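Local coordinates for protein amino acid amide racemase (Ochrobactrum anthropi, PDB 6GIO) that belongs to the class-III aminotransferase family of fold-type I enzymes and binds pyridoxal-5'-phosphate, at residues C[373-378]-C[428-433]. Numbering follows the deposited sequence.
Sequences AKIIYR and VADSDV
CB of D432 sits over one face of the Y377 ring, offset toward the rim, 4.0 Å from the ring centroid, a CH-pi contact. CG1 of V428 and CG1 of V433 approach the ring obliquely, the first nearest CD2, while the second also touches Y377 CB. With CG anti to the backbone N (chi1 177°), the ring is carried from its helix out to D432. The D432 carboxylate is turned 41° from the ring plane, and its OD2 stays 3.7 Å from Y377 OH, too long for a hydrogen bond.

The straight K374 chain runs antiparallel to the V428 side chain; K374 CG lies 3.9 Å from CG1 of V428 and equally far from CG1 of V433. At the lysine's end NZ grips two acceptors: D430 OD1 at 2.9 Å, a salt bridge entering from above the carboxylate plane, and V428 O at 3.1 Å. K374 thus ties the turn leading into helix 431-434 to helix 369-382. A429 O is buried without a partner.

V433 CG1 also packs against A373 CB. The segment following helix 406-424 folds back onto helix 369-382, V423 touches both K374 and V428, and I375 and I376 pack on L396 of strand 395-398.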
ATOM      1  N   ALA C 373      28.018   1.253  10.164  1.00 28.36           N
ATOM      2  CA  ALA C 373      27.195   0.209  10.823  1.00 30.66           C
ATOM      3  C   ALA C 373      27.561  -0.013  12.299  1.00 29.90           C
ATOM      4  O   ALA C 373      26.688  -0.238  13.118  1.00 26.84           O
ATOM      5  CB  ALA C 373      27.256  -1.123  10.057  1.00 28.96           C
ATOM      6  N   LYS C 374      28.844   0.089  12.628  1.00 30.07           N
ATOM      7  CA  LYS C 374      29.301  -0.069  13.991  1.00 30.48           C
ATOM      8  C   LYS C 374      28.828   1.068  14.842  1.00 28.96           C
ATOM      9  O   LYS C 374      28.514   0.874  16.013  1.00 28.55           O
ATOM     10  CB  LYS C 374      30.835  -0.139  14.063  1.00 32.10           C
ATOM     11  CG  LYS C 374      31.376  -1.482  13.640  1.00 34.38           C
ATOM     12  CD  LYS C 374      32.878  -1.518  13.770  1.00 36.22           C
ATOM     13  CE  LYS C 374      33.395  -2.846  13.258  1.00 41.84           C
ATOM     14  NZ  LYS C 374      34.853  -3.001  13.519  1.00 46.07           N
ATOM     15  N   ILE C 375      28.805   2.274  14.284  1.00 25.62           N
ATOM     16  CA  ILE C 375      28.286   3.416  15.038  1.00 26.18           C
ATOM     17  C   ILE C 375      26.788   3.220  15.395  1.00 27.02           C
ATOM     18  O   ILE C 375      26.364   3.492  16.531  1.00 27.56           O
ATOM     19  CB  ILE C 375      28.520   4.734  14.274  1.00 26.76           C
ATOM     20  CG1 ILE C 375      30.034   5.017  14.203  1.00 27.06           C
ATOM     21  CG2 ILE C 375      27.783   5.879  14.943  1.00 26.39           C
ATOM     22  CD1 ILE C 375      30.410   6.067  13.194  1.00 27.20           C
ATOM     23  N   ILE C 376      25.985   2.744  14.443  1.00 27.69           N
ATOM     24  CA  ILE C 376      24.559   2.443  14.714  1.00 28.12           C
ATOM     25  C   ILE C 376      24.406   1.341  15.784  1.00 27.81           C
ATOM     26  O   ILE C 376      23.562   1.429  16.683  1.00 23.05           O
ATOM     27  CB  ILE C 376      23.822   1.918  13.455  1.00 27.96           C
ATOM     28  CG1 ILE C 376      23.957   2.866  12.264  1.00 33.11           C
ATOM     29  CG2 ILE C 376      22.364   1.701  13.758  1.00 28.57           C
ATOM     30  CD1 ILE C 376      23.391   4.235  12.476  1.00 37.76           C
ATOM     31  N   TYR C 377      25.193   0.278  15.637  1.00 28.68           N
ATOM     32  CA  TYR C 377      25.133  -0.837  16.585  1.00 30.14           C
ATOM     33  C   TYR C 377      25.517  -0.404  17.994  1.00 29.69           C
ATOM     34  O   TYR C 377      24.869  -0.755  18.991  1.00 31.41           O
ATOM     35  CB  TYR C 377      26.060  -1.948  16.145  1.00 33.94           C
ATOM     36  CG  TYR C 377      26.079  -3.074  17.117  1.00 37.02           C
ATOM     37  CD1 TYR C 377      25.133  -4.074  17.046  1.00 39.07           C
ATOM     38  CD2 TYR C 377      27.053  -3.151  18.104  1.00 40.25           C
ATOM     39  CE1 TYR C 377      25.142  -5.130  17.934  1.00 41.50           C
ATOM     40  CE2 TYR C 377      27.072  -4.204  18.999  1.00 44.24           C
ATOM     41  CZ  TYR C 377      26.106  -5.184  18.907  1.00 43.96           C
ATOM     42  OH  TYR C 377      26.115  -6.219  19.799  1.00 49.41           O
ATOM     43  N   ARG C 378      26.576   0.366  18.102  1.00 28.01           N
ATOM     44  CA  ARG C 378      26.953   0.864  19.408  1.00 28.01           C
ATOM     45  C   ARG C 378      25.926   1.861  19.946  1.00 27.87           C
ATOM     46  O   ARG C 378      25.672   1.896  21.160  1.00 29.15           O
ATOM     47  CB  ARG C 378      28.347   1.472  19.367  1.00 27.45           C
ATOM     48  CG  ARG C 378      28.907   1.910  20.709  1.00 28.75           C
ATOM     49  CD  ARG C 378      29.022   0.720  21.656  1.00 29.29           C
ATOM     50  NE  ARG C 378      29.594   1.107  22.938  1.00 31.12           N
ATOM     51  CZ  ARG C 378      29.528   0.357  24.043  1.00 31.14           C
ATOM     52  NH1 ARG C 378      28.892  -0.812  24.031  1.00 31.45           N
ATOM     53  NH2 ARG C 378      30.061   0.795  25.160  1.00 31.95           N
ATOM     54  N   VAL C 428      34.496  -1.993  19.012  1.00 46.91           N
ATOM     55  CA  VAL C 428      33.320  -2.706  18.497  1.00 49.22           C
ATOM     56  C   VAL C 428      33.718  -3.795  17.485  1.00 48.55           C
ATOM     57  O   VAL C 428      34.366  -3.492  16.502  1.00 50.51           O
ATOM     58  CB  VAL C 428      32.361  -1.684  17.819  1.00 48.98           C
ATOM     59  CG1 VAL C 428      31.052  -2.341  17.401  1.00 48.34           C
ATOM     60  CG2 VAL C 428      32.117  -0.492  18.740  1.00 46.96           C
ATOM     61  N   ALA C 429      33.304  -5.043  17.702  1.00 55.84           N
ATOM     62  CA  ALA C 429      33.678  -6.173  16.810  1.00 59.28           C
ATOM     63  C   ALA C 429      33.028  -6.149  15.410  1.00 63.28           C
ATOM     64  O   ALA C 429      31.958  -5.549  15.213  1.00 60.24           O
ATOM     65  CB  ALA C 429      33.380  -7.506  17.487  1.00 57.51           C
ATOM     66  N   ASP C 430      33.691  -6.828  14.461  1.00 67.00           N
ATOM     67  CA  ASP C 430      33.222  -6.972  13.066  1.00 68.78           C
ATOM     68  C   ASP C 430      32.031  -7.923  12.933  1.00 71.10           C
ATOM     69  O   ASP C 430      31.154  -7.698  12.084  1.00 74.24           O
ATOM     70  CB  ASP C 430      34.351  -7.480  12.135  1.00 66.72           C
ATOM     71  CG  ASP C 430      35.259  -6.361  11.605  1.00 65.87           C
ATOM     72  OD1 ASP C 430      34.876  -5.171  11.584  1.00 57.61           O
ATOM     73  OD2 ASP C 430      36.379  -6.696  11.176  1.00 69.57           O
ATOM     74  N   SER C 431      32.016  -8.989  13.742  1.00 69.17           N
ATOM     75  CA  SER C 431      30.945 -10.015  13.694  1.00 67.79           C
ATOM     76  C   SER C 431      29.576  -9.497  14.163  1.00 65.24           C
ATOM     77  O   SER C 431      28.542 -10.017  13.753  1.00 64.29           O
ATOM     78  CB  SER C 431      31.311 -11.229  14.551  1.00 60.12           C
ATOM     79  OG  SER C 431      30.950 -10.979  15.894  1.00 57.41           O
ATOM     80  N   ASP C 432      29.592  -8.500  15.042  1.00 65.74           N
ATOM     81  CA  ASP C 432      28.369  -7.865  15.547  1.00 70.29           C
ATOM     82  C   ASP C 432      27.592  -7.050  14.485  1.00 68.01           C
ATOM     83  O   ASP C 432      26.362  -6.920  14.580  1.00 66.51           O
ATOM     84  CB  ASP C 432      28.703  -6.976  16.757  1.00 73.94           C
ATOM     85  CG  ASP C 432      29.225  -7.776  17.959  1.00 74.86           C
ATOM     86  OD1 ASP C 432      29.269  -9.030  17.903  1.00 76.70           O
ATOM     87  OD2 ASP C 432      29.595  -7.137  18.964  1.00 73.46           O
ATOM     88  N   VAL C 433      28.296  -6.512  13.487  1.00 64.95           N
ATOM     89  CA  VAL C 433      27.645  -5.820  12.364  1.00 66.94           C
ATOM     90  C   VAL C 433      27.553  -6.657  11.072  1.00 72.08           C
ATOM     91  O   VAL C 433      26.842  -6.274  10.129  1.00 72.47           O
ATOM     92  CB  VAL C 433      28.317  -4.465  12.046  1.00 63.88           C
ATOM     93  CG1 VAL C 433      28.090  -3.487  13.186  1.00 62.47           C
ATOM     94  CG2 VAL C 433      29.806  -4.627  11.767  1.00 64.06           C
TER